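Local coordinates for protein acetyl-CoA acetyltransferase (Elizabethkingia anophelis NUHP1, PDB 6BN2) that probably joins two acetyl-CoA molecules reversibly into acetoacetyl-CoA, as a thiolase-family acetyl-CoA C-acetyltransferase that carries its acyl group on a cysteine, at residues A186-W197 with A343-L354; I318-A326 with R364-L373. All coordinates share one frame; numbering follows the deposited sequence.

Contact 1. Residues A186-W197 with A343-L354; sequences AIQSYERSAKAW and AKVNVNGGAVAL. With CA (calcium ion), chain B.
S189, Y190 and S193 on one side of helix 179-198 press against the glycine-rich run N346-L354, which begins the thiolase signature NVNGGAVALGHP leading to H356, the predicted proton acceptor. Packing is tightest where the helix meets G349 and A353. Without a side chain, G349 brings its CA to 3.3 Å from S193 OG, and the methyl group A353 CB fits between that hydroxyl and the ring of Y190. The CH-pi contact is over the ring face, with A353 CB 3.9 Å from the Y190 ring centroid and 27° off the ring normal. S193 OG turns back along its own helix and donates to S189 O, which S193 N reaches from the other face of the carbonyl plane. At the next residue after G349, G350 N donates to S189 OG (3.1 Å, 144°); the same hydroxyl is also hydrogen-bonded to E325.

Toward the exposed A343 end the contact is looser and more polar. R192, extended from CG to NE, reaches along the turn N346-G349. Its NH1 makes weak bonds to V345 O (2.7 Å) and N346 O (3.2 Å), while NH2 is held by A342. A water bridges the backbone oxygens R192 O and V347 O beside this arm. At the other end of the interface the tyrosine leaves the apolar packing to meet a calcium ion shared with A254, and Y190 OH lies 2.8 Å from the metal.

Contact 2. Residues I318-A326 with R364-L373; sequences IDFFEFNEA and RIIVTLINVL
E322 sets CG beside its backbone N (chi1 -75°) and bends again at chi2 (-78°), which lays its aliphatic part along helix 358-375: E322 CG rests 3.6 Å from I365 O and 3.7 Å from L369 CB. The carboxylate then lies across T368, with E322 OE1 3.8 Å from the methyl T368 CG2. R364 is bent at chi2 and chi3 and comes back over its own helix, where NH1 donates to T368 OG1 almost within the guanidinium plane; that hydroxyl is also bonded to E205. E322 OE2 lies well out of the guanidinium plane, where no N-H points at it; a water lies 2.6 Å from E322 OE2 and accepts from R364 NH1 at 2.8 Å.

Strand and helix run nearly antiparallel (161°), as in a beta-alpha-beta crossover of the thiolase fold: helix 358-375 leads into strand 380-387, the parallel neighbour of 320-323. At the start of the strand the packing is apolar. V372 CG1 touches F320 CG at 3.7 Å, and L373 CD2 sits at the ring edge. Just past its C-terminal end, N324 also touches H356; here a second water donates to N324 OD1 (2.9 Å) and accepts from E325 N and, weakly, from R364 NH2.

How the contacts relate
From the N terminus, helix 179-198 comes first and supplies 186-197. The chain then forms a separate two-stranded sheet (209-211, 219-221) and adds strands 258-268 and 281-290 to the central sheet before reaching strand 320-323, the first half of contact 2. Next comes 343-354, which closes the 145-residue loop of contact 1, and then helix 358-375, which closes the 37-residue loop of contact 2. The two loops therefore cross. Contact 1 joins the N-terminal thiolase domain to the C-terminal one, whereas contact 2 lies wholly within the latter. Segment 318-326 meets contact 1 directly, with N346 ND2 2.8 Å from F323 O in a probable hydrogen bond, and E325 accepts from V352 N.

Contact 1. Residues A186-W197 with A343-L354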
loop_
_atom_site.group_PDB
_atom_site.type_symbol
_atom_site.label_atom_id
_atom_site.label_comp_id
_atom_site.label_asym_id
_atom_site.label_seq_id
_atom_site.Cartn_x
_atom_site.Cartn_y
_atom_site.Cartn_z
ATOM N N ALA A 186 29.364 12.745 3.113
ATOM C CA ALA A 186 28.352 13.441 3.900
ATOM C C ALA A 186 28.576 14.945 3.858
ATOM O O ALA A 186 27.637 15.715 3.631
ATOM C CB ALA A 186 28.365 12.940 5.347
ATOM N N ILE A 187 29.824 15.374 4.065
ATOM C CA ILE A 187 30.140 16.796 4.014
ATOM C C ILE A 187 29.771 17.368 2.653
ATOM O O ILE A 187 29.205 18.463 2.556
ATOM C CB ILE A 187 31.625 17.020 4.347
ATOM C CG1 ILE A 187 31.849 16.806 5.844
ATOM C CG2 ILE A 187 32.068 18.415 3.903
ATOM C CD1 ILE A 187 33.294 16.814 6.251
ATOM N N GLN A 188 30.052 16.624 1.584
ATOM C CA GLN A 188 29.663 17.097 0.260
ATOM C C GLN A 188 28.145 17.231 0.142
ATOM O O GLN A 188 27.648 18.192 -0.451
ATOM C CB GLN A 188 30.222 16.163 -0.812
ATOM C CG GLN A 188 29.828 16.546 -2.229
ATOM C CD GLN A 188 30.898 16.169 -3.244
ATOM O OE1 GLN A 188 31.960 16.792 -3.308
ATOM N NE2 GLN A 188 30.624 15.144 -4.033
ATOM N N SER A 189 27.386 16.285 0.711
ATOM C CA SER A 189 25.931 16.401 0.650
ATOM C C SER A 189 25.442 17.641 1.403
ATOM O O SER A 189 24.587 18.383 0.902
ATOM C CB SER A 189 25.283 15.126 1.206
ATOM O OG SER A 189 23.873 15.151 1.046
ATOM N N TYR A 190 25.993 17.902 2.591
ATOM C CA TYR A 190 25.645 19.128 3.311
ATOM C C TYR A 190 26.008 20.376 2.511
ATOM O O TYR A 190 25.228 21.341 2.460
ATOM C CB TYR A 190 26.334 19.171 4.682
ATOM C CG TYR A 190 25.713 18.226 5.693
ATOM C CD1 TYR A 190 24.524 18.547 6.335
ATOM C CD2 TYR A 190 26.321 17.024 6.006
ATOM C CE1 TYR A 190 23.949 17.673 7.259
ATOM C CE2 TYR A 190 25.757 16.148 6.912
ATOM C CZ TYR A 190 24.577 16.473 7.531
ATOM O OH TYR A 190 24.035 15.597 8.451
ATOM N N GLU A 191 27.205 20.394 1.921
ATOM C CA GLU A 191 27.640 21.574 1.179
ATOM C C GLU A 191 26.764 21.804 -0.042
ATOM O O GLU A 191 26.373 22.940 -0.333
ATOM C CB GLU A 191 29.091 21.411 0.753
ATOM C CG GLU A 191 30.090 21.504 1.872
ATOM C CD GLU A 191 31.487 21.162 1.400
ATOM O OE1 GLU A 191 31.616 20.459 0.371
ATOM O OE2 GLU A 191 32.454 21.576 2.068
ATOM N N ARG A 192 26.457 20.733 -0.776
ATOM C CA ARG A 192 25.644 20.880 -1.976
ATOM C C ARG A 192 24.238 21.332 -1.627
ATOM O O ARG A 192 23.641 22.123 -2.367
ATOM C CB ARG A 192 25.595 19.562 -2.744
ATOM C CG ARG A 192 26.899 19.215 -3.440
ATOM C CD ARG A 192 26.763 17.810 -4.060
ATOM N NE ARG A 192 27.886 17.528 -4.920
ATOM C CZ ARG A 192 27.950 16.483 -5.732
ATOM N NH1 ARG A 192 26.942 15.633 -5.771
ATOM N NH2 ARG A 192 29.018 16.294 -6.496
ATOM N N SER A 193 23.695 20.831 -0.511
ATOM C CA SER A 193 22.343 21.211 -0.100
ATOM C C SER A 193 22.280 22.697 0.226
ATOM O O SER A 193 21.355 23.402 -0.194
ATOM C CB SER A 193 21.918 20.391 1.118
ATOM O OG SER A 193 21.837 18.999 0.784
ATOM N N ALA A 194 23.240 23.179 1.010
ATOM C CA ALA A 194 23.254 24.597 1.362
ATOM C C ALA A 194 23.443 25.465 0.124
ATOM O O ALA A 194 22.818 26.531 -0.001
ATOM C CB ALA A 194 24.352 24.866 2.387
ATOM N N LYS A 195 24.307 25.030 -0.799
ATOM C CA LYS A 195 24.550 25.803 -2.011
ATOM C C LYS A 195 23.300 25.860 -2.885
ATOM O O LYS A 195 22.924 26.931 -3.380
ATOM C CB LYS A 195 25.733 25.203 -2.780
ATOM C CG LYS A 195 26.053 25.885 -4.106
ATOM C CD LYS A 195 27.241 25.172 -4.764
ATOM C CE LYS A 195 27.745 25.896 -6.001
ATOM N NZ LYS A 195 26.915 25.590 -7.196
ATOM N N ALA A 196 22.636 24.716 -3.088
ATOM C CA ALA A 196 21.447 24.712 -3.937
ATOM C C ALA A 196 20.338 25.564 -3.329
ATOM O O ALA A 196 19.671 26.332 -4.040
ATOM C CB ALA A 196 20.965 23.269 -4.170
ATOM N N TRP A 197 20.157 25.486 -2.006
ATOM C CA TRP A 197 19.173 26.350 -1.361
ATOM C C TRP A 197 19.524 27.819 -1.575
ATOM O O TRP A 197 18.649 28.633 -1.900
ATOM C CB TRP A 197 19.055 26.028 0.138
ATOM C CG TRP A 197 17.968 25.001 0.397
ATOM C CD1 TRP A 197 18.129 23.677 0.703
ATOM C CD2 TRP A 197 16.553 25.227 0.316
ATOM N NE1 TRP A 197 16.893 23.073 0.838
ATOM C CE2 TRP A 197 15.914 24.005 0.609
ATOM C CE3 TRP A 197 15.768 26.358 0.053
ATOM C CZ2 TRP A 197 14.525 23.872 0.617
ATOM C CZ3 TRP A 197 14.398 26.231 0.062
ATOM C CH2 TRP A 197 13.784 25.003 0.354
ATOM N N ALA A 343 30.017 13.974 -9.715
ATOM C CA ALA A 343 29.575 15.311 -10.087
ATOM C C ALA A 343 28.229 15.320 -10.795
ATOM O O ALA A 343 27.672 16.405 -11.006
ATOM C CB ALA A 343 30.608 15.980 -10.991
ATOM N N LYS A 344 27.710 14.150 -11.173
ATOM C CA LYS A 344 26.423 14.017 -11.841
ATOM C C LYS A 344 25.355 13.394 -10.952
ATOM O O LYS A 344 24.216 13.221 -11.410
ATOM C CB LYS A 344 26.583 13.177 -13.115
ATOM C CG LYS A 344 27.524 13.819 -14.142
ATOM C CD LYS A 344 27.911 12.844 -15.252
ATOM C CE LYS A 344 26.701 12.163 -15.874
ATOM N NZ LYS A 344 27.023 11.583 -17.215
ATOM N N VAL A 345 25.675 13.083 -9.695
ATOM C CA VAL A 345 24.776 12.367 -8.795
ATOM C C VAL A 345 24.445 13.270 -7.610
ATOM O O VAL A 345 25.355 13.779 -6.942
ATOM C CB VAL A 345 25.395 11.038 -8.302
ATOM C CG1 VAL A 345 24.391 10.276 -7.443
ATOM C CG2 VAL A 345 25.876 10.173 -9.481
ATOM N N ASN A 346 23.140 13.442 -7.341
ATOM C CA ASN A 346 22.632 14.217 -6.197
ATOM C C ASN A 346 23.267 15.600 -6.147
ATOM O O ASN A 346 23.836 16.010 -5.129
ATOM C CB ASN A 346 22.862 13.479 -4.870
ATOM C CG ASN A 346 22.156 12.143 -4.814
ATOM O OD1 ASN A 346 21.382 11.806 -5.698
ATOM N ND2 ASN A 346 22.424 11.374 -3.758
ATOM N N VAL A 347 23.191 16.321 -7.273
ATOM C CA VAL A 347 23.988 17.543 -7.422
ATOM C C VAL A 347 23.486 18.696 -6.559
ATOM O O VAL A 347 24.258 19.638 -6.299
ATOM C CB VAL A 347 24.079 17.962 -8.902
ATOM C CG1 VAL A 347 24.703 16.826 -9.739
ATOM C CG2 VAL A 347 22.748 18.387 -9.450
ATOM N N ASN A 348 22.233 18.643 -6.094
ATOM C CA ASN A 348 21.689 19.654 -5.194
ATOM C C ASN A 348 21.678 19.182 -3.743
ATOM O O ASN A 348 21.008 19.791 -2.902
ATOM C CB ASN A 348 20.271 20.055 -5.619
ATOM C CG ASN A 348 20.243 20.830 -6.927
ATOM O OD1 ASN A 348 21.290 21.211 -7.462
ATOM N ND2 ASN A 348 19.035 21.079 -7.443
ATOM N N GLY A 349 22.403 18.117 -3.435
ATOM C CA GLY A 349 22.376 17.537 -2.109
ATOM C C GLY A 349 21.464 16.327 -2.067
ATOM O O GLY A 349 20.692 16.050 -2.987
ATOM N N GLY A 350 21.567 15.582 -0.975
ATOM C CA GLY A 350 20.770 14.374 -0.843
ATOM C C GLY A 350 20.318 14.137 0.583
ATOM O O GLY A 350 20.537 14.974 1.459
ATOM N N ALA A 351 19.737 12.956 0.826
ATOM C CA ALA A 351 19.062 12.681 2.091
ATOM C C ALA A 351 19.973 12.748 3.312
ATOM O O ALA A 351 19.475 12.989 4.421
ATOM C CB ALA A 351 18.386 11.306 2.012
ATOM N N VAL A 352 21.283 12.536 3.158
ATOM C CA VAL A 352 22.159 12.628 4.327
ATOM C C VAL A 352 22.099 14.026 4.916
ATOM O O VAL A 352 22.193 14.202 6.132
ATOM C CB VAL A 352 23.601 12.214 3.962
ATOM C CG1 VAL A 352 24.613 12.689 5.021
ATOM C CG2 VAL A 352 23.679 10.703 3.833
ATOM N N ALA A 353 21.897 15.035 4.073
ATOM C CA ALA A 353 21.774 16.409 4.537
ATOM C C ALA A 353 20.340 16.909 4.579
ATOM O O ALA A 353 20.004 17.709 5.455
ATOM C CB ALA A 353 22.601 17.333 3.638
ATOM N N LEU A 354 19.492 16.460 3.654
ATOM C CA LEU A 354 18.154 17.025 3.490
ATOM C C LEU A 354 17.095 16.304 4.305
ATOM O O LEU A 354 16.057 16.903 4.614
ATOM C CB LEU A 354 17.734 16.989 2.016
ATOM C CG LEU A 354 18.581 17.817 1.030
ATOM C CD1 LEU A 354 18.124 17.528 -0.392
ATOM C CD2 LEU A 354 18.511 19.310 1.348
HETATM CA CA CA B . 23.057 12.985 8.868
HETATM O O HOH W 1 24.558 22.159 -5.067
HETATM O O HOH W 2 21.758 14.773 8.372
#

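Contact 2. Residues I318-A326 with R364-L373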
loop_
_atom_site.group_PDB
_atom_site.type_symbol
_atom_site.label_atom_id
_atom_site.label_comp_id
_atom_site.label_asym_id
_atom_site.label_seq_id
_atom_site.Cartn_x
_atom_site.Cartn_y
_atom_site.Cartn_z
ATOM N N ILE A 318 22.540 8.976 -19.620
ATOM C CA ILE A 318 21.917 9.673 -18.500
ATOM C C ILE A 318 22.777 10.868 -18.113
ATOM O O ILE A 318 23.984 10.726 -17.877
ATOM C CB ILE A 318 21.731 8.739 -17.298
ATOM C CG1 ILE A 318 20.934 7.485 -17.688
ATOM C CG2 ILE A 318 21.067 9.517 -16.163
ATOM C CD1 ILE A 318 19.526 7.778 -18.244
ATOM N N ASP A 319 22.159 12.053 -18.060
ATOM C CA ASP A 319 22.904 13.264 -17.732
ATOM C C ASP A 319 23.049 13.460 -16.225
ATOM O O ASP A 319 24.107 13.896 -15.755
ATOM C CB ASP A 319 22.211 14.482 -18.343
ATOM C CG ASP A 319 22.283 14.492 -19.867
ATOM O OD1 ASP A 319 23.315 14.053 -20.416
ATOM O OD2 ASP A 319 21.321 14.957 -20.521
ATOM N N PHE A 320 21.996 13.169 -15.463
ATOM C CA PHE A 320 22.007 13.378 -14.020
ATOM C C PHE A 320 21.254 12.260 -13.334
ATOM O O PHE A 320 20.301 11.706 -13.887
ATOM C CB PHE A 320 21.397 14.739 -13.640
ATOM C CG PHE A 320 22.277 15.878 -14.019
ATOM C CD1 PHE A 320 22.143 16.502 -15.257
ATOM C CD2 PHE A 320 23.305 16.274 -13.174
ATOM C CE1 PHE A 320 23.016 17.531 -15.636
ATOM C CE2 PHE A 320 24.172 17.314 -13.537
ATOM C CZ PHE A 320 24.029 17.938 -14.769
ATOM N N PHE A 321 21.685 11.958 -12.107
ATOM C CA PHE A 321 21.139 10.862 -11.311
ATOM C C PHE A 321 20.707 11.382 -9.952
ATOM O O PHE A 321 21.363 12.258 -9.377
ATOM C CB PHE A 321 22.173 9.757 -11.056
ATOM C CG PHE A 321 22.743 9.144 -12.299
ATOM C CD1 PHE A 321 23.806 9.753 -12.961
ATOM C CD2 PHE A 321 22.247 7.939 -12.787
ATOM C CE1 PHE A 321 24.362 9.180 -14.103
ATOM C CE2 PHE A 321 22.792 7.354 -13.936
ATOM C CZ PHE A 321 23.849 7.974 -14.590
ATOM N N GLU A 322 19.640 10.786 -9.408
ATOM C CA GLU A 322 19.278 10.970 -8.003
ATOM C C GLU A 322 19.220 9.585 -7.386
ATOM O O GLU A 322 18.328 8.802 -7.720
ATOM C CB GLU A 322 17.932 11.679 -7.843
ATOM C CG GLU A 322 17.974 13.156 -8.133
ATOM C CD GLU A 322 18.567 13.950 -6.984
ATOM O OE1 GLU A 322 19.301 14.920 -7.270
ATOM O OE2 GLU A 322 18.296 13.623 -5.809
ATOM N N PHE A 323 20.180 9.272 -6.522
ATOM C CA PHE A 323 20.194 8.033 -5.745
ATOM C C PHE A 323 19.948 8.395 -4.289
ATOM O O PHE A 323 20.730 9.155 -3.708
ATOM C CB PHE A 323 21.540 7.316 -5.860
ATOM C CG PHE A 323 21.708 6.500 -7.095
ATOM C CD1 PHE A 323 21.253 5.190 -7.137
ATOM C CD2 PHE A 323 22.387 7.008 -8.188
ATOM C CE1 PHE A 323 21.433 4.410 -8.275
ATOM C CE2 PHE A 323 22.563 6.241 -9.323
ATOM C CZ PHE A 323 22.086 4.945 -9.370
ATOM N N ASN A 324 18.894 7.839 -3.685
ATOM C CA ASN A 324 18.595 8.267 -2.328
ATOM C C ASN A 324 19.720 7.883 -1.375
ATOM O O ASN A 324 20.251 6.771 -1.428
ATOM C CB ASN A 324 17.283 7.689 -1.822
ATOM C CG ASN A 324 16.790 8.431 -0.581
ATOM O OD1 ASN A 324 16.611 9.658 -0.607
ATOM N ND2 ASN A 324 16.589 7.702 0.507
ATOM N N GLU A 325 20.088 8.828 -0.507
ATOM C CA GLU A 325 21.231 8.668 0.394
ATOM C C GLU A 325 20.770 8.148 1.754
ATOM O O GLU A 325 20.864 8.833 2.763
ATOM C CB GLU A 325 21.957 10.007 0.573
ATOM C CG GLU A 325 22.334 10.705 -0.691
ATOM C CD GLU A 325 23.040 12.031 -0.441
ATOM O OE1 GLU A 325 22.974 12.556 0.692
ATOM O OE2 GLU A 325 23.649 12.570 -1.392
ATOM N N ALA A 326 20.271 6.909 1.782
ATOM C CA ALA A 326 19.876 6.352 3.075
ATOM C C ALA A 326 21.048 6.383 4.049
ATOM O O ALA A 326 20.875 6.655 5.245
ATOM C CB ALA A 326 19.341 4.929 2.897
ATOM N N ARG A 364 10.064 12.082 -3.785
ATOM C CA ARG A 364 10.773 13.347 -3.600
ATOM C C ARG A 364 11.984 13.441 -4.530
ATOM O O ARG A 364 12.225 14.491 -5.147
ATOM C CB ARG A 364 11.176 13.474 -2.125
ATOM C CG ARG A 364 11.552 14.894 -1.676
ATOM C CD ARG A 364 12.954 15.301 -2.158
ATOM N NE ARG A 364 14.007 14.482 -1.548
ATOM C CZ ARG A 364 15.288 14.519 -1.918
ATOM N NH1 ARG A 364 15.673 15.293 -2.929
ATOM N NH2 ARG A 364 16.183 13.769 -1.293
ATOM N N ILE A 365 12.754 12.352 -4.664
ATOM C CA ILE A 365 13.940 12.438 -5.517
ATOM C C ILE A 365 13.571 12.583 -6.996
ATOM O O ILE A 365 14.363 13.134 -7.766
ATOM C CB ILE A 365 14.897 11.245 -5.295
ATOM C CG1 ILE A 365 14.264 9.903 -5.671
ATOM C CG2 ILE A 365 15.419 11.251 -3.839
ATOM C CD1 ILE A 365 15.280 8.725 -5.569
ATOM N N ILE A 366 12.372 12.151 -7.405
ATOM C CA ILE A 366 11.909 12.431 -8.766
ATOM C C ILE A 366 11.612 13.918 -8.938
ATOM O O ILE A 366 11.967 14.525 -9.961
ATOM C CB ILE A 366 10.666 11.586 -9.094
ATOM C CG1 ILE A 366 10.954 10.101 -8.875
ATOM C CG2 ILE A 366 10.253 11.824 -10.538
ATOM C CD1 ILE A 366 9.688 9.230 -9.059
ATOM N N VAL A 367 10.930 14.516 -7.958
ATOM C CA VAL A 367 10.667 15.958 -7.974
ATOM C C VAL A 367 11.979 16.721 -8.117
ATOM O O VAL A 367 12.123 17.607 -8.975
ATOM C CB VAL A 367 9.916 16.377 -6.695
ATOM C CG1 VAL A 367 9.695 17.905 -6.667
ATOM C CG2 VAL A 367 8.567 15.642 -6.585
ATOM N N THR A 368 12.969 16.357 -7.299
ATOM C CA THR A 368 14.254 17.043 -7.355
ATOM C C THR A 368 14.954 16.805 -8.689
ATOM O O THR A 368 15.499 17.746 -9.276
ATOM C CB THR A 368 15.125 16.589 -6.185
ATOM O OG1 THR A 368 14.476 16.967 -4.967
ATOM C CG2 THR A 368 16.514 17.232 -6.242
ATOM N N LEU A 369 14.937 15.561 -9.180
ATOM C CA LEU A 369 15.575 15.239 -10.462
ATOM C C LEU A 369 15.000 16.074 -11.602
ATOM O O LEU A 369 15.748 16.567 -12.452
ATOM C CB LEU A 369 15.407 13.747 -10.758
ATOM C CG LEU A 369 15.992 13.296 -12.099
ATOM C CD1 LEU A 369 17.513 13.458 -12.099
ATOM C CD2 LEU A 369 15.630 11.835 -12.349
ATOM N N ILE A 370 13.671 16.232 -11.652
ATOM C CA ILE A 370 13.061 17.060 -12.701
ATOM C C ILE A 370 13.708 18.433 -12.732
ATOM O O ILE A 370 14.040 18.975 -13.799
ATOM C CB ILE A 370 11.540 17.166 -12.481
ATOM C CG1 ILE A 370 10.893 15.822 -12.804
ATOM C CG2 ILE A 370 10.943 18.318 -13.324
ATOM C CD1 ILE A 370 9.470 15.677 -12.249
ATOM N N ASN A 371 13.882 19.026 -11.558
ATOM C CA ASN A 371 14.427 20.369 -11.507
ATOM C C ASN A 371 15.926 20.391 -11.750
ATOM O O ASN A 371 16.419 21.328 -12.371
ATOM C CB ASN A 371 14.034 21.002 -10.176
ATOM C CG ASN A 371 12.559 21.317 -10.152
ATOM O OD1 ASN A 371 11.731 20.546 -9.616
ATOM N ND2 ASN A 371 12.203 22.398 -10.812
ATOM N N VAL A 372 16.659 19.369 -11.304
ATOM C CA VAL A 372 18.076 19.262 -11.659
ATOM C C VAL A 372 18.250 19.254 -13.175
ATOM O O VAL A 372 19.118 19.949 -13.724
ATOM C CB VAL A 372 18.700 18.006 -11.023
ATOM C CG1 VAL A 372 20.026 17.670 -11.720
ATOM C CG2 VAL A 372 18.904 18.182 -9.512
ATOM N N LEU A 373 17.425 18.466 -13.879
ATOM C CA LEU A 373 17.551 18.423 -15.336
ATOM C C LEU A 373 17.290 19.791 -15.967
ATOM O O LEU A 373 18.008 20.205 -16.881
ATOM C CB LEU A 373 16.612 17.367 -15.925
ATOM C CG LEU A 373 16.889 15.925 -15.521
ATOM C CD1 LEU A 373 15.776 15.051 -16.120
ATOM C CD2 LEU A 373 18.272 15.465 -16.005
HETATM O O HOH W 3 18.351 14.724 -3.463
HETATM O O HOH W 4 18.669 11.589 -1.420
#